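Local coordinates for protein Csc2 (Thermofilum pendens, PDB 4TXD) that probably binds CRISPR RNA as the Cas7-family, RRM-containing backbone subunit of a type I-D interference complex, and carries a zinc ion, at residues A[63-69]-A[231-237]; A[96-100]-A[271-275]. All coordinates share one frame; numbering follows the deposited sequence.

Contacts 1 and 2 meet in a small antiparallel sheet of three strands in which strand 65-68 is the middle one, with 232-235 on one side and 274-275 on the other. Contact 1 is the first of these pairings; contact 2 sets the turn leading into 274-275 against helix 94-115. Their centres lie about 12 Å apart. The seam between them is a pair of probable backbone hydrogen bonds, L66 N to Y275 O at 2.8 Å and R68 N to G273 O at 3.0 Å, with L67 CD2 packed 3.7 Å from I274 CG1. K96 of contact 2 also reaches R68 O. Both contacts lie away from the zinc site of C146, D165, C168 and C171.

Contact 1: A[63-69]-A[231-237]; sequences NYLLLRT and SEVHVEP
With chi1 near -60° R68 sets CG anti to its carbonyl carbon, and a bend at chi3 (117°) swings the guanidinium over E232, whose own CG runs anti to the backbone N (chi1 177°). The two chains lie side by side, and OE1 of E232 sits over a guanidinium face, 2.9 Å from NH1. OE1 lies well out of the guanidinium plane, so no N-H points at it and the salt bridge rests on charge alone. Two waters complete it: each donates to a carboxylate oxygen of E232 and weakly accepts from R68, one at NE and the other at NH2. H234 NE2 donates a hydrogen bond of 2.6 Å to the anti lone pair of E232 OE2, which lies close to the plane of the imidazole. In one of its two conformers L66 brings CD2 within 3.4 Å of H234 CD2.

Below these side chains, strands 65-68 and 232-235 pair antiparallel. L65 with V235 and L67 with V233 are the hydrogen-bonded pairs, and T69 N to S231 O at 3.0 Å extends the run. The other face is apolar: L67 CD1 lies 3.8 Å from V235 CG2, and F241 and P90 pack there too. At the Y64 end, CD of P237 sits over the face of the Y64 ring in a CH-pi contact, 3.5 Å from the centroid, while a water joins Y64 OH to E236 OE2.

The pairing thus has a greasy face turned to the protein interior and a charged one. On the latter, the nearby arginine and the histidine N-H would both tend to keep E232 ionised.

Contact 2: A[96-100]-A[271-275]; sequences KLMAV and RSGIY
NZ of K96 is gripped by three oxygens: G273 O across the contact, 2.9 Å away, and beyond it R68 O and N76 OD1. The ammonium approaches the glycine carbonyl from above its plane, 45° out, rather than along a lone pair. CG stands anti to the carbonyl carbon (chi1 -58°) and the rest of the chain is fully extended, which lays the methylenes along the turn and brings CG within 3.1 Å of S272 O before the amine arrives at the next carbonyl.

One helical turn further on, A99 CB meets S272, 3.5 Å from its CB and 3.4 Å from OG; that hydroxyl is hydrogen-bonded to G269 O. V100 sends CG1 to I274 CG2 at 3.8 Å, the two side chains crossing at about a right angle, with L268 touching both.

The buried lysine ties helix 94-115 to the turn before 274-275 and to strand 65-68, while V100 packs the helix against strand 274-275 itself. Its charge is met by neutral oxygens, two of them backbone carbonyls, one from strand 65-68 and one from the turn. Those carbonyl dipoles probably help stabilise the ammonium away from bulk solvent.

Contact 1: A[63-69]-A[231-237]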
ATOM      1  N   ASN A  63      -3.873 -12.840  16.015  0.51 26.96           N
ATOM      2  CA  ASN A  63      -3.862 -14.292  16.118  0.51 27.31           C
ATOM      3  C   ASN A  63      -2.574 -14.856  15.500  0.51 25.20           C
ATOM      4  O   ASN A  63      -1.568 -14.158  15.415  0.51 23.62           O
ATOM      5  CB  ASN A  63      -5.098 -14.889  15.424  0.51 31.43           C
ATOM      6  CG  ASN A  63      -5.322 -14.335  14.002  0.51 30.19           C
ATOM      7  OD1 ASN A  63      -4.414 -13.779  13.377  0.51 21.13           O
ATOM      8  ND2 ASN A  63      -6.547 -14.504  13.490  0.51 30.69           N
ATOM      9  N   TYR A  64      -2.535 -16.008  15.114  1.00 22.81           N
ATOM     10  CA  TYR A  64      -1.514 -16.585  14.243  1.00 23.53           C
ATOM     11  C   TYR A  64      -1.623 -15.991  12.846  1.00 29.14           C
ATOM     12  O   TYR A  64      -2.698 -15.841  12.369  1.00 27.28           O
ATOM     13  CB  TYR A  64      -1.612 -18.115  14.156  1.00 21.54           C
ATOM     14  CG  TYR A  64      -0.950 -18.866  15.270  1.00 27.78           C
ATOM     15  CD1 TYR A  64      -1.610 -19.122  16.451  1.00 20.44           C
ATOM     16  CD2 TYR A  64       0.349 -19.320  15.154  1.00 22.39           C
ATOM     17  CE1 TYR A  64      -1.005 -19.798  17.466  1.00 21.36           C
ATOM     18  CE2 TYR A  64       0.947 -19.997  16.172  1.00 21.74           C
ATOM     19  CZ  TYR A  64       0.265 -20.222  17.335  1.00 27.95           C
ATOM     20  OH  TYR A  64       0.874 -20.888  18.340  1.00 28.32           O
ATOM     21  N   LEU A  65      -0.494 -15.679  12.221  1.00 20.46           N
ATOM     22  CA  LEU A  65      -0.448 -15.294  10.826  1.00 21.76           C
ATOM     23  C   LEU A  65       0.064 -16.432   9.978  1.00 29.76           C
ATOM     24  O   LEU A  65       1.090 -16.931  10.301  1.00 26.78           O
ATOM     25  CB  LEU A  65       0.498 -14.154  10.590  1.00 27.77           C
ATOM     26  CG  LEU A  65       0.106 -12.752  10.910  1.00 47.24           C
ATOM     27  CD1 LEU A  65       1.180 -11.804  10.454  1.00 29.79           C
ATOM     28  CD2 LEU A  65      -1.221 -12.451  10.257  1.00 46.50           C
ATOM     29  N   LEU A  66      -0.525 -16.795   8.951  0.61 22.28           N
ATOM     30  CA  LEU A  66      -0.034 -17.858   8.082  0.61 22.83           C
ATOM     31  C   LEU A  66       0.624 -17.253   6.846  0.61 24.15           C
ATOM     32  O   LEU A  66      -0.001 -16.483   6.118  0.61 24.67           O
ATOM     33  CB  LEU A  66      -1.171 -18.799   7.682  0.61 24.06           C
ATOM     34  CG  LEU A  66      -2.133 -19.251   8.784  0.61 34.87           C
ATOM     35  CD1 LEU A  66      -3.185 -20.202   8.226  0.61 34.32           C
ATOM     36  CD2 LEU A  66      -1.385 -19.891   9.944  0.61 26.11           C
ATOM     37  N   LEU A  67       1.750 -17.496   6.621  1.00 19.96           N
ATOM     38  CA  LEU A  67       2.567 -17.165   5.466  1.00 21.64           C
ATOM     39  C   LEU A  67       2.742 -18.354   4.517  1.00 19.76           C
ATOM     40  O   LEU A  67       3.103 -19.391   4.925  1.00 20.86           O
ATOM     41  CB  LEU A  67       3.938 -16.628   5.847  1.00 17.77           C
ATOM     42  CG  LEU A  67       4.002 -15.401   6.744  1.00 25.41           C
ATOM     43  CD1 LEU A  67       5.408 -15.017   7.148  1.00 20.32           C
ATOM     44  CD2 LEU A  67       3.291 -14.238   6.110  1.00 26.41           C
ATOM     45  N   ARG A  68       2.475 -18.129   3.252  1.00 22.04           N
ATOM     46  CA  ARG A  68       2.653 -19.140   2.230  1.00 25.10           C
ATOM     47  C   ARG A  68       3.429 -18.591   1.063  1.00 20.33           C
ATOM     48  O   ARG A  68       3.203 -17.512   0.654  1.00 21.94           O
ATOM     49  CB  ARG A  68       1.325 -19.616   1.704  1.00 20.42           C
ATOM     50  CG  ARG A  68       0.443 -20.212   2.729  1.00 36.06           C
ATOM     51  CD  ARG A  68      -0.839 -20.667   2.085  1.00 44.07           C
ATOM     52  NE  ARG A  68      -1.000 -22.080   2.191  1.00 68.92           N
ATOM     53  CZ  ARG A  68      -1.808 -22.662   3.058  1.00 78.52           C
ATOM     54  NH1 ARG A  68      -1.894 -23.969   3.096  1.00 67.73           N
ATOM     55  NH2 ARG A  68      -2.526 -21.933   3.880  1.00 72.24           N
ATOM     56  N   THR A  69       4.369 -19.365   0.563  1.00 22.69           N
ATOM     57  CA  THR A  69       5.098 -18.957  -0.638  1.00 27.04           C
ATOM     58  C   THR A  69       4.153 -18.930  -1.836  1.00 31.80           C
ATOM     59  O   THR A  69       3.136 -19.608  -1.826  1.00 24.77           O
ATOM     60  CB  THR A  69       6.269 -19.908  -0.934  1.00 27.66           C
ATOM     61  OG1 THR A  69       5.791 -21.258  -0.878  1.00 24.96           O
ATOM     62  CG2 THR A  69       7.367 -19.722   0.103  1.00 20.50           C
ATOM     63  N   SER A 231       7.880 -23.261   3.002  1.00 20.10           N
ATOM     64  CA  SER A 231       6.761 -23.042   2.088  1.00 20.36           C
ATOM     65  C   SER A 231       5.525 -22.534   2.858  1.00 19.27           C
ATOM     66  O   SER A 231       4.733 -21.743   2.350  1.00 20.29           O
ATOM     67  CB  SER A 231       6.428 -24.332   1.346  1.00 20.85           C
ATOM     68  OG  SER A 231       6.254 -25.384   2.283  1.00 21.92           O
ATOM     69  N   GLU A 232       5.388 -22.971   4.093  1.00 17.97           N
ATOM     70  CA  GLU A 232       4.350 -22.492   4.980  1.00 21.42           C
ATOM     71  C   GLU A 232       4.910 -22.206   6.380  1.00 20.48           C
ATOM     72  O   GLU A 232       5.639 -22.961   6.896  1.00 23.01           O
ATOM     73  CB  GLU A 232       3.171 -23.457   5.054  1.00 18.38           C
ATOM     74  CG  GLU A 232       2.123 -23.023   6.027  1.00 24.63           C
ATOM     75  CD  GLU A 232       0.781 -23.718   5.863  1.00 47.26           C
ATOM     76  OE1 GLU A 232       0.433 -24.146   4.783  1.00 37.04           O
ATOM     77  OE2 GLU A 232       0.071 -23.818   6.847  1.00 41.92           O
ATOM     78  N   VAL A 233       4.556 -21.066   6.919  1.00 18.83           N
ATOM     79  CA  VAL A 233       5.033 -20.625   8.197  1.00 19.01           C
ATOM     80  C   VAL A 233       3.895 -20.121   9.057  1.00 16.21           C
ATOM     81  O   VAL A 233       3.111 -19.376   8.618  1.00 19.40           O
ATOM     82  CB  VAL A 233       6.056 -19.498   8.046  1.00 18.47           C
ATOM     83  CG1 VAL A 233       6.503 -19.002   9.384  1.00 20.20           C
ATOM     84  CG2 VAL A 233       7.240 -19.953   7.243  1.00 18.52           C
ATOM     85  N   HIS A 234       3.872 -20.544  10.300  1.00 17.55           N
ATOM     86  CA  HIS A 234       2.877 -20.075  11.230  1.00 20.40           C
ATOM     87  C   HIS A 234       3.506 -19.145  12.234  1.00 21.10           C
ATOM     88  O   HIS A 234       4.224 -19.574  13.073  1.00 20.09           O
ATOM     89  CB  HIS A 234       2.197 -21.234  11.934  1.00 20.39           C
ATOM     90  CG  HIS A 234       1.477 -22.151  11.010  1.00 27.79           C
ATOM     91  ND1 HIS A 234       0.954 -23.355  11.403  1.00 30.07           N
ATOM     92  CD2 HIS A 234       1.201 -22.035   9.703  1.00 27.04           C
ATOM     93  CE1 HIS A 234       0.379 -23.933  10.373  1.00 36.74           C
ATOM     94  NE2 HIS A 234       0.514 -23.151   9.331  1.00 27.91           N
ATOM     95  N   VAL A 235       3.227 -17.869  12.083  1.00 19.62           N
ATOM     96  CA  VAL A 235       3.801 -16.827  12.930  1.00 18.74           C
ATOM     97  C   VAL A 235       2.942 -16.663  14.196  1.00 22.36           C
ATOM     98  O   VAL A 235       1.712 -16.579  14.112  1.00 20.45           O
ATOM     99  CB  VAL A 235       3.887 -15.494  12.170  1.00 20.23           C
ATOM    100  CG1 VAL A 235       4.556 -14.424  13.018  1.00 20.22           C
ATOM    101  CG2 VAL A 235       4.644 -15.693  10.844  1.00 17.86           C
ATOM    102  N   GLU A 236       3.585 -16.635  15.359  1.00 18.63           N
ATOM    103  CA  GLU A 236       2.848 -16.676  16.632  1.00 18.64           C
ATOM    104  C   GLU A 236       2.232 -15.328  16.985  1.00 24.64           C
ATOM    105  O   GLU A 236       2.769 -14.298  16.636  1.00 21.15           O
ATOM    106  CB  GLU A 236       3.772 -17.162  17.759  1.00 21.39           C
ATOM    107  CG  GLU A 236       4.085 -18.642  17.614  1.00 22.07           C
ATOM    108  CD  GLU A 236       5.150 -19.131  18.545  1.00 30.23           C
ATOM    109  OE1 GLU A 236       5.815 -18.295  19.190  1.00 34.59           O
ATOM    110  OE2 GLU A 236       5.306 -20.364  18.633  1.00 32.84           O
ATOM    111  N   PRO A 237       1.084 -15.347  17.685  1.00 22.73           N
ATOM    112  CA  PRO A 237       0.391 -14.117  18.096  1.00 22.35           C
ATOM    113  C   PRO A 237       1.346 -13.176  18.817  1.00 21.57           C
ATOM    114  O   PRO A 237       2.214 -13.640  19.554  1.00 23.59           O
ATOM    115  CB  PRO A 237      -0.700 -14.622  19.041  1.00 20.57           C
ATOM    116  CG  PRO A 237      -0.990 -16.030  18.555  1.00 26.66           C
ATOM    117  CD  PRO A 237       0.339 -16.568  18.038  1.00 21.15           C
TER
HETATM  118  O   HOH W   1       3.443 -22.006  17.680  1.00 30.43           O
HETATM  119  O   HOH W   2      -2.461 -24.159   6.438  1.00 53.39           O
HETATM  120  O   HOH W   3       0.799 -24.408   2.272  1.00 54.27           O

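Contact 2: A[96-100]-A[271-275]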
ATOM      1  N   LYS A  96       3.358  -8.951  -1.175  1.00 18.32           N
ATOM      2  CA  LYS A  96       2.253  -9.262  -0.262  1.00 21.91           C
ATOM      3  C   LYS A  96       1.698  -7.987   0.379  1.00 16.76           C
ATOM      4  O   LYS A  96       0.483  -7.839   0.515  1.00 18.46           O
ATOM      5  CB  LYS A  96       2.675 -10.251   0.833  1.00 19.82           C
ATOM      6  CG  LYS A  96       3.210 -11.555   0.287  1.00 22.22           C
ATOM      7  CD  LYS A  96       3.389 -12.603   1.388  1.00 18.94           C
ATOM      8  CE  LYS A  96       3.981 -13.885   0.794  1.00 18.26           C
ATOM      9  NZ  LYS A  96       4.125 -14.937   1.821  1.00 26.13           N
ATOM     10  N   LEU A  97       2.592  -7.087   0.788  1.00 19.52           N
ATOM     11  CA  LEU A  97       2.185  -5.802   1.347  1.00 21.56           C
ATOM     12  C   LEU A  97       1.361  -5.005   0.323  1.00 22.87           C
ATOM     13  O   LEU A  97       0.303  -4.442   0.657  1.00 21.22           O
ATOM     14  CB  LEU A  97       3.409  -4.996   1.796  1.00 16.31           C
ATOM     15  CG  LEU A  97       4.114  -5.568   3.031  1.00 18.55           C
ATOM     16  CD1 LEU A  97       5.422  -4.860   3.253  1.00 17.77           C
ATOM     17  CD2 LEU A  97       3.224  -5.431   4.280  1.00 22.26           C
ATOM     18  N   MET A  98       1.833  -4.976  -0.921  1.00 23.68           N
ATOM     19  CA  MET A  98       1.073  -4.362  -2.007  1.00 24.36           C
ATOM     20  C   MET A  98      -0.318  -4.950  -2.130  1.00 21.86           C
ATOM     21  O   MET A  98      -1.304  -4.216  -2.190  1.00 25.03           O
ATOM     22  CB  MET A  98       1.786  -4.541  -3.360  1.00 26.28           C
ATOM     23  CG  MET A  98       2.994  -3.680  -3.549  1.00 33.66           C
ATOM     24  SD  MET A  98       2.551  -2.033  -4.112  1.00 29.91           S
ATOM     25  CE  MET A  98       2.030  -2.344  -5.775  1.00 23.90           C
ATOM     26  N   ALA A  99      -0.384  -6.272  -2.217  1.00 18.59           N
ATOM     27  CA  ALA A  99      -1.642  -6.953  -2.454  1.00 25.17           C
ATOM     28  C   ALA A  99      -2.640  -6.622  -1.351  1.00 28.17           C
ATOM     29  O   ALA A  99      -3.784  -6.268  -1.649  1.00 21.73           O
ATOM     30  CB  ALA A  99      -1.436  -8.446  -2.550  1.00 21.76           C
ATOM     31  N   VAL A 100      -2.223  -6.718  -0.086  1.00 24.60           N
ATOM     32  CA  VAL A 100      -3.208  -6.553   0.988  1.00 22.58           C
ATOM     33  C   VAL A 100      -3.583  -5.083   1.136  1.00 19.16           C
ATOM     34  O   VAL A 100      -4.739  -4.766   1.469  1.00 20.82           O
ATOM     35  CB  VAL A 100      -2.725  -7.113   2.365  1.00 22.91           C
ATOM     36  CG1 VAL A 100      -2.476  -8.619   2.285  1.00 23.56           C
ATOM     37  CG2 VAL A 100      -1.499  -6.362   2.897  1.00 18.85           C
ATOM     38  N   ARG A 271      -5.436 -13.846  -2.170  1.00 48.32           N
ATOM     39  CA  ARG A 271      -4.481 -14.773  -2.755  1.00 59.39           C
ATOM     40  C   ARG A 271      -3.045 -14.355  -2.485  1.00 50.16           C
ATOM     41  O   ARG A 271      -2.136 -14.789  -3.185  1.00 60.12           O
ATOM     42  CB  ARG A 271      -4.714 -14.894  -4.263  1.00 20.00           C
ATOM     43  CG  ARG A 271      -6.034 -15.547  -4.635  1.00 20.00           C
ATOM     44  CD  ARG A 271      -6.245 -15.710  -6.132  1.00 20.00           C
ATOM     45  NE  ARG A 271      -7.555 -16.277  -6.443  1.00 20.00           N
ATOM     46  CZ  ARG A 271      -8.035 -16.415  -7.670  1.00 20.00           C
ATOM     47  NH1 ARG A 271      -7.312 -16.031  -8.714  1.00 20.00           N
ATOM     48  NH2 ARG A 271      -9.238 -16.941  -7.859  1.00 20.00           N
ATOM     49  N   SER A 272      -2.830 -13.530  -1.463  1.00 45.83           N
ATOM     50  CA  SER A 272      -1.555 -12.823  -1.344  1.00 45.02           C
ATOM     51  C   SER A 272      -0.479 -13.547  -0.546  1.00 33.21           C
ATOM     52  O   SER A 272       0.608 -13.010  -0.384  1.00 37.67           O
ATOM     53  CB  SER A 272      -1.771 -11.448  -0.715  1.00 45.02           C
ATOM     54  OG  SER A 272      -3.062 -10.948  -1.013  1.00 70.94           O
ATOM     55  N   GLY A 273      -0.772 -14.719  -0.047  1.00 30.26           N
ATOM     56  CA  GLY A 273       0.202 -15.478   0.688  1.00 34.63           C
ATOM     57  C   GLY A 273       0.428 -15.066   2.138  1.00 28.53           C
ATOM     58  O   GLY A 273       1.382 -15.433   2.755  1.00 23.49           O
ATOM     59  N   ILE A 274      -0.495 -14.293   2.655  1.00 24.15           N
ATOM     60  CA  ILE A 274      -0.521 -13.983   4.043  1.00 21.18           C
ATOM     61  C   ILE A 274      -1.962 -14.010   4.524  1.00 25.99           C
ATOM     62  O   ILE A 274      -2.800 -13.389   4.008  1.00 26.53           O
ATOM     63  CB  ILE A 274       0.158 -12.650   4.354  1.00 22.81           C
ATOM     64  CG1 ILE A 274       0.091 -12.360   5.838  1.00 23.00           C
ATOM     65  CG2 ILE A 274      -0.454 -11.514   3.577  1.00 28.86           C
ATOM     66  CD1 ILE A 274       0.894 -11.175   6.239  1.00 24.98           C
ATOM     67  N   TYR A 275      -2.204 -14.781   5.528  1.00 21.88           N
ATOM     68  CA  TYR A 275      -3.575 -14.957   6.120  0.59 24.74           C
ATOM     69  C   TYR A 275      -3.796 -14.981   7.693  1.00 28.67           C
ATOM     70  O   TYR A 275      -2.896 -15.375   8.350  1.00 25.74           O
ATOM     71  CB  TYR A 275      -4.052 -16.341   5.659  0.59 28.85           C
ATOM     72  CG  TYR A 275      -3.824 -16.542   4.177  0.59 29.77           C
ATOM     73  CD1 TYR A 275      -4.739 -16.061   3.245  0.59 29.10           C
ATOM     74  CD2 TYR A 275      -2.666 -17.158   3.707  0.59 27.86           C
ATOM     75  CE1 TYR A 275      -4.522 -16.212   1.891  0.59 36.29           C
ATOM     76  CE2 TYR A 275      -2.444 -17.314   2.355  0.59 27.62           C
ATOM     77  CZ  TYR A 275      -3.374 -16.837   1.451  0.59 35.90           C
ATOM     78  OH  TYR A 275      -3.159 -16.986   0.102  0.59 39.55           O
TER